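Local coordinates for DUF3256 domain-containing protein (Porphyromonas gingivalis W83, PDB 2P3P) that is of unknown function but probably sits at a membrane in its full-length form and can bind a magnesium ion, at residues Pro25-Glu30 and Gly57-Leu62; Arg14-Met19 and Asp34-Ala39; Gly44-Ala49 and Arg65-Ile70. All blocks are in the same frame, centred on the assembly; numbering follows the deposited sequence.

Interaction 1 of 3, residues Pro25-Glu30 and Gly57-Leu62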
loop_
_atom_site.group_PDB
_atom_site.type_symbol
_atom_site.label_atom_id
_atom_site.label_comp_id
_atom_site.label_asym_id
_atom_site.label_seq_id
_atom_site.Cartn_x
_atom_site.Cartn_y
_atom_site.Cartn_z
ATOM N N PRO A 25 -15.428 3.203 -4.907
ATOM C CA PRO A 25 -16.157 4.105 -5.793
ATOM C C PRO A 25 -15.347 5.253 -6.375
ATOM O O PRO A 25 -15.733 6.436 -6.268
ATOM C CB PRO A 25 -17.273 4.609 -4.894
ATOM C CG PRO A 25 -16.666 4.685 -3.564
ATOM C CD PRO A 25 -15.717 3.509 -3.493
ATOM N N ILE A 26 -14.194 4.875 -6.941
ATOM C CA ILE A 26 -13.288 5.765 -7.640
ATOM C C ILE A 26 -13.799 6.087 -9.031
ATOM O O ILE A 26 -13.647 7.218 -9.526
ATOM C CB ILE A 26 -11.865 5.107 -7.712
ATOM C CG1 ILE A 26 -11.356 4.873 -6.297
ATOM C CG2 ILE A 26 -10.887 5.948 -8.547
ATOM C CD1 ILE A 26 -11.578 5.997 -5.408
ATOM N N VAL A 27 -14.364 5.063 -9.658
ATOM C CA VAL A 27 -15.075 5.171 -10.926
ATOM C C VAL A 27 -16.371 4.409 -10.750
ATOM O O VAL A 27 -16.499 3.584 -9.822
ATOM C CB VAL A 27 -14.283 4.570 -12.153
ATOM C CG1 VAL A 27 -13.012 5.380 -12.495
ATOM C CG2 VAL A 27 -13.949 3.070 -11.965
ATOM N N THR A 28 -17.327 4.626 -11.635
ATOM C CA THR A 28 -18.590 3.866 -11.555
ATOM C C THR A 28 -18.366 2.449 -12.033
ATOM O O THR A 28 -17.355 2.159 -12.678
ATOM C CB THR A 28 -19.717 4.505 -12.407
ATOM O OG1 THR A 28 -19.290 4.545 -13.766
ATOM C CG2 THR A 28 -20.053 5.916 -11.934
HETATM N N MSE A 29 -19.339 1.569 -11.781
HETATM C CA MSE A 29 -19.233 0.170 -12.223
HETATM C C MSE A 29 -19.125 0.129 -13.755
HETATM O O MSE A 29 -18.303 -0.590 -14.334
HETATM C CB MSE A 29 -20.454 -0.627 -11.747
HETATM C CG MSE A 29 -20.526 -2.047 -12.266
HETATM SE SE MSE A 29 -19.035 -3.098 -11.544
HETATM C CE MSE A 29 -19.893 -3.872 -10.002
ATOM N N GLU A 30 -19.955 0.935 -14.387
ATOM C CA GLU A 30 -19.994 1.036 -15.834
ATOM C C GLU A 30 -18.704 1.609 -16.439
ATOM O O GLU A 30 -18.225 1.082 -17.420
ATOM C CB GLU A 30 -21.237 1.831 -16.268
ATOM C CG GLU A 30 -22.538 1.225 -15.744
ATOM C CD GLU A 30 -23.123 1.971 -14.538
ATOM O OE1 GLU A 30 -22.359 2.310 -13.582
ATOM O OE2 GLU A 30 -24.354 2.204 -14.572
ATOM N N GLY A 57 -13.112 13.861 -10.718
ATOM C CA GLY A 57 -11.739 13.457 -10.549
ATOM C C GLY A 57 -11.181 12.531 -11.594
ATOM O O GLY A 57 -11.853 11.636 -12.145
ATOM N N THR A 58 -9.899 12.732 -11.822
ATOM C CA THR A 58 -9.187 12.019 -12.822
ATOM C C THR A 58 -8.597 10.786 -12.172
ATOM O O THR A 58 -8.070 10.861 -11.065
ATOM C CB THR A 58 -8.051 12.852 -13.335
ATOM O OG1 THR A 58 -7.175 13.174 -12.240
ATOM C CG2 THR A 58 -8.566 14.115 -13.965
ATOM N N VAL A 59 -8.651 9.675 -12.884
ATOM C CA VAL A 59 -8.123 8.419 -12.394
ATOM C C VAL A 59 -7.239 7.830 -13.483
ATOM O O VAL A 59 -7.645 7.810 -14.637
ATOM C CB VAL A 59 -9.303 7.456 -12.042
ATOM C CG1 VAL A 59 -8.787 6.198 -11.353
ATOM C CG2 VAL A 59 -10.345 8.171 -11.159
ATOM N N THR A 60 -6.013 7.413 -13.133
ATOM C CA THR A 60 -5.181 6.636 -14.040
ATOM C C THR A 60 -5.076 5.194 -13.564
ATOM O O THR A 60 -4.977 4.920 -12.354
ATOM C CB THR A 60 -3.792 7.246 -14.164
ATOM O OG1 THR A 60 -3.133 7.169 -12.900
ATOM C CG2 THR A 60 -3.911 8.710 -14.576
ATOM N N PHE A 61 -5.034 4.275 -14.513
ATOM C CA PHE A 61 -4.950 2.857 -14.222
ATOM C C PHE A 61 -3.723 2.251 -14.883
ATOM O O PHE A 61 -3.431 2.573 -16.036
ATOM C CB PHE A 61 -6.185 2.138 -14.778
ATOM C CG PHE A 61 -7.484 2.523 -14.135
ATOM C CD1 PHE A 61 -7.958 1.823 -13.041
ATOM C CD2 PHE A 61 -8.218 3.587 -14.605
ATOM C CE1 PHE A 61 -9.162 2.175 -12.453
ATOM C CE2 PHE A 61 -9.420 3.929 -14.013
ATOM C CZ PHE A 61 -9.864 3.219 -12.925
ATOM N N LEU A 62 -2.998 1.417 -14.133
ATOM C CA LEU A 62 -2.089 0.441 -14.679
ATOM C C LEU A 62 -2.720 -0.923 -14.435
ATOM O O LEU A 62 -2.911 -1.306 -13.300
ATOM C CB LEU A 62 -0.717 0.502 -14.010
ATOM C CG LEU A 62 0.050 1.811 -14.218
ATOM C CD1 LEU A 62 1.389 1.710 -13.506
ATOM C CD2 LEU A 62 0.227 2.124 -15.693
#
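Ile26 pushes its CG2 methyl into the fork of Val59, where it lies 3.5 Å from Val59 CG1 and 3.5 Å from Val59 CG2. One methyl thus fills the notch between two, and the fit is snug, tighter than carbons usually sit. The remaining branch of Ile26, CG1 with CD1, leads off from the strand, so the short methyl does the touching. Val27 fills the next hollow along. Its CG1 drops between Val59 and Phe61, 4.1 Å from Val59 CG2 and 3.8 Å from Phe61 CZ. It meets the phenyl ring at the edge, close to the ring plane, and the valine and the ring reach toward each other from opposite directions. Phe61 gets there because CG stands anti to its carbonyl carbon (chi1 -65°), which carries CZ to the valine. No hydrogen bond crosses; the side chains that meet are all apolar, and the contact is largely buried. It joins the loop leading into helix 29-39, where Thr28 is the N-cap, to strand 58-64 of the large antiparallel sheet. Val27 also rests on Leu51 of strand 47-52, Ile26 on Thr72 of strand 67-72, and Phe61 on Leu35 of the helix.

Interaction 2 of 3, residues Arg14-Met19 and Asp34-Ala39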
loop_
_atom_site.group_PDB
_atom_site.type_symbol
_atom_site.label_atom_id
_atom_site.label_comp_id
_atom_site.label_asym_id
_atom_site.label_seq_id
_atom_site.Cartn_x
_atom_site.Cartn_y
_atom_site.Cartn_z
ATOM N N ARG A 14 -10.695 -11.081 -12.898
ATOM C CA ARG A 14 -12.036 -11.510 -12.481
ATOM C C ARG A 14 -12.537 -10.718 -11.284
ATOM O O ARG A 14 -13.649 -10.203 -11.282
ATOM C CB ARG A 14 -12.037 -12.990 -12.123
ATOM C CG ARG A 14 -11.592 -13.896 -13.264
ATOM C CD ARG A 14 -12.295 -15.239 -13.201
ATOM N NE ARG A 14 -11.854 -16.058 -12.071
ATOM C CZ ARG A 14 -10.711 -16.749 -12.028
ATOM N NH1 ARG A 14 -9.851 -16.716 -13.048
ATOM N NH2 ARG A 14 -10.418 -17.466 -10.942
ATOM N N CYS A 15 -11.703 -10.621 -10.259
ATOM C CA CYS A 15 -12.078 -9.920 -9.011
ATOM C C CYS A 15 -12.308 -8.439 -9.240
ATOM O O CYS A 15 -13.274 -7.863 -8.714
ATOM C CB CYS A 15 -11.003 -10.156 -7.944
ATOM S SG CYS A 15 -10.861 -11.845 -7.421
ATOM N N PHE A 16 -11.427 -7.828 -10.028
ATOM C CA PHE A 16 -11.550 -6.417 -10.381
ATOM C C PHE A 16 -12.846 -6.112 -11.113
ATOM O O PHE A 16 -13.534 -5.097 -10.847
ATOM C CB PHE A 16 -10.385 -5.993 -11.269
ATOM C CG PHE A 16 -10.325 -4.531 -11.514
ATOM C CD1 PHE A 16 -10.151 -3.658 -10.473
ATOM C CD2 PHE A 16 -10.364 -4.021 -12.816
ATOM C CE1 PHE A 16 -10.046 -2.293 -10.688
ATOM C CE2 PHE A 16 -10.244 -2.657 -13.033
ATOM C CZ PHE A 16 -10.106 -1.796 -11.969
ATOM N N LEU A 17 -13.207 -6.967 -12.061
ATOM C CA LEU A 17 -14.409 -6.750 -12.834
ATOM C C LEU A 17 -15.662 -6.866 -11.921
ATOM O O LEU A 17 -16.628 -6.121 -12.092
ATOM C CB LEU A 17 -14.501 -7.772 -13.953
ATOM C CG LEU A 17 -13.575 -7.610 -15.155
ATOM C CD1 LEU A 17 -13.635 -8.856 -16.020
ATOM C CD2 LEU A 17 -13.981 -6.387 -15.986
ATOM N N ALA A 18 -15.636 -7.812 -10.988
ATOM C CA ALA A 18 -16.775 -8.048 -10.062
ATOM C C ALA A 18 -16.721 -7.297 -8.724
ATOM O O ALA A 18 -17.564 -7.505 -7.839
ATOM C CB ALA A 18 -16.924 -9.543 -9.814
HETATM N N MSE A 19 -15.747 -6.416 -8.548
HETATM C CA MSE A 19 -15.641 -5.624 -7.314
HETATM C C MSE A 19 -16.867 -4.693 -7.230
HETATM O O MSE A 19 -17.184 -4.019 -8.196
HETATM C CB MSE A 19 -14.349 -4.810 -7.360
HETATM C CG MSE A 19 -14.049 -3.958 -6.134
HETATM SE SE MSE A 19 -12.390 -2.978 -6.422
HETATM C CE MSE A 19 -13.027 -1.901 -7.905
ATOM N N ASP A 34 -16.427 -0.761 -18.672
ATOM C CA ASP A 34 -16.125 -0.212 -20.022
ATOM C C ASP A 34 -14.583 -0.047 -20.223
ATOM O O ASP A 34 -14.059 -0.379 -21.278
ATOM C CB ASP A 34 -16.904 1.101 -20.333
ATOM C CG ASP A 34 -18.455 0.908 -20.474
ATOM O OD1 ASP A 34 -18.973 -0.218 -20.692
ATOM O OD2 ASP A 34 -19.193 1.917 -20.379
ATOM N N LEU A 35 -13.855 0.407 -19.201
ATOM C CA LEU A 35 -12.375 0.464 -19.240
ATOM C C LEU A 35 -11.739 -0.891 -19.516
ATOM O O LEU A 35 -10.821 -1.031 -20.315
ATOM C CB LEU A 35 -11.831 0.962 -17.887
ATOM C CG LEU A 35 -10.357 0.672 -17.511
ATOM C CD1 LEU A 35 -9.445 1.812 -17.962
ATOM C CD2 LEU A 35 -10.217 0.488 -15.989
ATOM N N CYS A 36 -12.183 -1.879 -18.762
ATOM C CA CYS A 36 -11.709 -3.239 -18.952
ATOM C C CYS A 36 -12.054 -3.793 -20.342
ATOM O O CYS A 36 -11.229 -4.478 -20.931
ATOM C CB CYS A 36 -12.286 -4.142 -17.876
ATOM S SG CYS A 36 -11.504 -3.846 -16.274
ATOM N N ARG A 37 -13.250 -3.492 -20.847
ATOM C CA ARG A 37 -13.618 -3.873 -22.215
ATOM C C ARG A 37 -12.684 -3.316 -23.284
ATOM O O ARG A 37 -12.290 -4.045 -24.205
ATOM C CB ARG A 37 -15.073 -3.527 -22.560
ATOM C CG ARG A 37 -15.521 -4.262 -23.789
ATOM C CD ARG A 37 -17.012 -4.149 -24.101
ATOM N NE ARG A 37 -17.846 -4.467 -22.942
ATOM C CZ ARG A 37 -18.287 -3.579 -22.045
ATOM N NH1 ARG A 37 -17.970 -2.290 -22.142
ATOM N NH2 ARG A 37 -19.056 -3.984 -21.032
ATOM N N ARG A 38 -12.316 -2.044 -23.169
ATOM C CA ARG A 38 -11.354 -1.463 -24.109
ATOM C C ARG A 38 -9.953 -2.067 -23.935
ATOM O O ARG A 38 -9.180 -2.147 -24.907
ATOM C CB ARG A 38 -11.290 0.066 -23.933
ATOM C CG ARG A 38 -12.611 0.760 -24.169
ATOM C CD ARG A 38 -12.471 2.274 -24.179
ATOM N NE ARG A 38 -12.013 2.778 -22.885
ATOM C CZ ARG A 38 -12.801 3.169 -21.878
ATOM N NH1 ARG A 38 -12.244 3.613 -20.753
ATOM N NH2 ARG A 38 -14.137 3.155 -21.985
ATOM N N ALA A 39 -9.618 -2.456 -22.702
ATOM C CA ALA A 39 -8.322 -3.085 -22.372
ATOM C C ALA A 39 -8.218 -4.499 -22.940
ATOM O O ALA A 39 -7.137 -4.939 -23.357
ATOM C CB ALA A 39 -8.124 -3.143 -20.868
#
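Cys36 sets its side chain between Phe16 and Leu17, and the packing is closest here. Leu17 CD2 presses against Cys36 CB at 3.4 Å, tight for two carbons, and lies 3.6 Å from Cys36 SG. The same sulfur reaches the rim of the phenyl ring, 3.6 Å from Phe16 CD2. It stands 79° off the ring normal, so this is an edge-on sulfur-aromatic contact rather than one over a face. Phe16 presents that rim because its CG is anti to the backbone N (chi1 -172°), throwing the ring across toward helix 29-39. Leu35 CD2 closes on the same rim more loosely, 4.3 Å from Phe16 CE2. The two helix segments run roughly antiparallel, at 144°, with their axes 11.0 Å apart. On the exposed side, Arg37 bends back along its own helix instead of crossing: Arg37 NH1 forms a salt bridge with Asp34 OD1 at 2.7 Å. On the sheet side, Phe16 and Leu35 also rest on Leu63 of strand 58-64. Arg32 of helix 29-39 hydrogen-bonds Met19 O, but no hydrogen bond joins the two segments themselves; they pack here by shape and dispersion, and the cysteine sulfur serves as an apolar, polarisable filler.

Interaction 3 of 3, residues Gly44-Ala49 and Arg65-Ile70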
loop_
_atom_site.group_PDB
_atom_site.type_symbol
_atom_site.label_atom_id
_atom_site.label_comp_id
_atom_site.label_asym_id
_atom_site.label_seq_id
_atom_site.Cartn_x
_atom_site.Cartn_y
_atom_site.Cartn_z
ATOM N N GLY A 44 0.673 -9.885 -19.081
ATOM C CA GLY A 44 1.932 -9.464 -18.489
ATOM C C GLY A 44 2.432 -8.098 -18.930
ATOM O O GLY A 44 3.419 -7.577 -18.371
ATOM N N PHE A 45 1.750 -7.532 -19.939
ATOM C CA PHE A 45 2.048 -6.228 -20.495
ATOM C C PHE A 45 1.064 -5.277 -19.852
ATOM O O PHE A 45 -0.162 -5.291 -20.132
ATOM C CB PHE A 45 1.935 -6.229 -21.997
ATOM C CG PHE A 45 2.914 -7.149 -22.659
ATOM C CD1 PHE A 45 4.225 -6.792 -22.758
ATOM C CD2 PHE A 45 2.509 -8.392 -23.123
ATOM C CE1 PHE A 45 5.107 -7.598 -23.377
ATOM C CE2 PHE A 45 3.413 -9.246 -23.712
ATOM C CZ PHE A 45 4.725 -8.858 -23.822
ATOM N N THR A 46 1.604 -4.494 -18.926
ATOM C CA THR A 46 0.805 -3.509 -18.246
ATOM C C THR A 46 0.113 -2.574 -19.237
ATOM O O THR A 46 0.759 -2.027 -20.175
ATOM C CB THR A 46 1.719 -2.720 -17.302
ATOM O OG1 THR A 46 2.334 -3.659 -16.399
ATOM C CG2 THR A 46 0.945 -1.640 -16.579
ATOM N N HIS A 47 -1.196 -2.409 -19.048
ATOM C CA HIS A 47 -2.025 -1.543 -19.899
ATOM C C HIS A 47 -2.350 -0.265 -19.145
ATOM O O HIS A 47 -2.885 -0.331 -18.049
ATOM C CB HIS A 47 -3.300 -2.257 -20.334
ATOM C CG HIS A 47 -4.260 -1.381 -21.065
ATOM N ND1 HIS A 47 -4.044 -0.996 -22.368
ATOM C CD2 HIS A 47 -5.410 -0.790 -20.677
ATOM C CE1 HIS A 47 -5.055 -0.242 -22.766
ATOM N NE2 HIS A 47 -5.887 -0.087 -21.755
ATOM N N THR A 48 -1.949 0.879 -19.729
ATOM C CA THR A 48 -2.207 2.192 -19.149
ATOM C C THR A 48 -3.466 2.858 -19.720
ATOM O O THR A 48 -3.691 2.887 -20.928
ATOM C CB THR A 48 -0.976 3.115 -19.342
ATOM O OG1 THR A 48 -0.855 3.507 -20.714
ATOM C CG2 THR A 48 0.264 2.389 -18.935
ATOM N N ALA A 49 -4.288 3.385 -18.818
ATOM C CA ALA A 49 -5.520 4.052 -19.175
ATOM C C ALA A 49 -5.772 5.207 -18.203
ATOM O O ALA A 49 -5.224 5.261 -17.064
ATOM C CB ALA A 49 -6.678 3.069 -19.175
ATOM N N ARG A 65 -2.026 -8.445 -15.370
ATOM C CA ARG A 65 -2.595 -9.727 -14.910
ATOM C C ARG A 65 -2.292 -10.011 -13.443
ATOM O O ARG A 65 -3.057 -10.725 -12.772
ATOM C CB ARG A 65 -2.090 -10.899 -15.776
ATOM C CG ARG A 65 -2.863 -12.207 -15.555
ATOM C CD ARG A 65 -2.135 -13.417 -16.101
ATOM N NE ARG A 65 -2.947 -14.633 -16.001
ATOM C CZ ARG A 65 -3.945 -14.932 -16.823
ATOM N NH1 ARG A 65 -4.242 -14.136 -17.847
ATOM N NH2 ARG A 65 -4.616 -16.068 -16.654
ATOM N N ASN A 66 -1.162 -9.497 -12.966
ATOM C CA ASN A 66 -0.737 -9.709 -11.587
ATOM C C ASN A 66 -0.780 -8.531 -10.639
ATOM O O ASN A 66 -0.519 -8.712 -9.452
ATOM C CB ASN A 66 0.647 -10.341 -11.571
ATOM C CG ASN A 66 0.639 -11.708 -12.227
ATOM O OD1 ASN A 66 1.430 -11.972 -13.124
ATOM N ND2 ASN A 66 -0.278 -12.572 -11.793
ATOM N N PHE A 67 -1.138 -7.356 -11.122
ATOM C CA PHE A 67 -1.345 -6.214 -10.215
ATOM C C PHE A 67 -2.111 -5.092 -10.946
ATOM O O PHE A 67 -2.031 -4.965 -12.187
ATOM C CB PHE A 67 0.013 -5.680 -9.734
ATOM C CG PHE A 67 0.855 -5.077 -10.849
ATOM C CD1 PHE A 67 0.732 -3.726 -11.168
ATOM C CD2 PHE A 67 1.774 -5.839 -11.547
ATOM C CE1 PHE A 67 1.458 -3.172 -12.184
ATOM C CE2 PHE A 67 2.527 -5.244 -12.613
ATOM C CZ PHE A 67 2.359 -3.943 -12.898
ATOM N N ILE A 68 -2.845 -4.294 -10.178
ATOM C CA ILE A 68 -3.503 -3.095 -10.662
ATOM C C ILE A 68 -3.049 -1.930 -9.759
ATOM O O ILE A 68 -3.108 -2.032 -8.530
ATOM C CB ILE A 68 -5.042 -3.259 -10.606
ATOM C CG1 ILE A 68 -5.466 -4.321 -11.646
ATOM C CG2 ILE A 68 -5.749 -1.904 -10.747
ATOM C CD1 ILE A 68 -6.845 -4.777 -11.510
ATOM N N ARG A 69 -2.619 -0.832 -10.388
ATOM C CA ARG A 69 -2.174 0.351 -9.659
ATOM C C ARG A 69 -2.968 1.510 -10.196
ATOM O O ARG A 69 -2.952 1.779 -11.417
ATOM C CB ARG A 69 -0.662 0.574 -9.820
ATOM C CG ARG A 69 -0.105 1.749 -8.956
ATOM C CD ARG A 69 1.376 2.032 -9.226
ATOM N NE ARG A 69 2.336 0.951 -8.990
ATOM C CZ ARG A 69 2.843 0.604 -7.815
ATOM N NH1 ARG A 69 2.427 1.145 -6.658
ATOM N NH2 ARG A 69 3.728 -0.371 -7.783
ATOM N N ILE A 70 -3.707 2.137 -9.299
ATOM C CA ILE A 70 -4.567 3.255 -9.603
ATOM C C ILE A 70 -4.090 4.546 -8.889
ATOM O O ILE A 70 -3.779 4.530 -7.690
ATOM C CB ILE A 70 -5.984 2.905 -9.159
ATOM C CG1 ILE A 70 -6.381 1.513 -9.685
ATOM C CG2 ILE A 70 -6.944 3.897 -9.659
ATOM C CD1 ILE A 70 -7.752 1.089 -9.261
#
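At one end of the large antiparallel sheet, the approach to strand 47-52 meets the beta-hairpin turn that joins strands 58-64 and 67-72. Thr46 and Phe67 make the main touch: Thr46 OG1 comes to 3.5 Å from Phe67 CZ and 4.1 Å from Phe67 CE2, approaching the ring obliquely, while the two side chains cross at about a right angle. Phe67 holds its CG between the backbone N and the carbonyl carbon (chi1 66°), and this turns the far end of the ring toward the threonine. The hydroxyl has a polar partner elsewhere, accepting a hydrogen bond from Asn64 ND2; no hydrogen bond joins the threonine to 65-70. These two segments are not neighbours in the sheet. Strand 58-64 runs between them, antiparallel to both, with His47 paired to Leu63 and Ala49 to Phe61 on one flank and Arg69 to Leu62 on the other; Thr46 and Phe67 therefore meet across an intervening strand. Further toward the turn, the backbone of Gly44 comes near the start of the Arg65 side chain, with Gly44 N 4.4 Å from Arg65 CB, a loose and solvent-exposed approach. The extended Arg65 chain then carries its guanidinium away from the glycine. Arg65 is also tied by a backbone hydrogen bond to Ser43, just ahead of Gly44.

From the N terminus, helix 11-18 comes first, and interaction 2 closes the chain back on it when helix 29-39 returns alongside. Interaction 1 opens inside that loop, at 25-30, and closes only at strand 58-64, so the two cross. Interaction 3 starts after interaction 2 has closed, which puts those two in series, but it opens before 57-62 and ends at 65-70, so it crosses interaction 1 as well. Together they bind the two N-terminal helices to the first three strands of the large sheet. Ile68 packs on Phe16, and Ala49 meets Leu35, making one continuous helix-on-sheet layer.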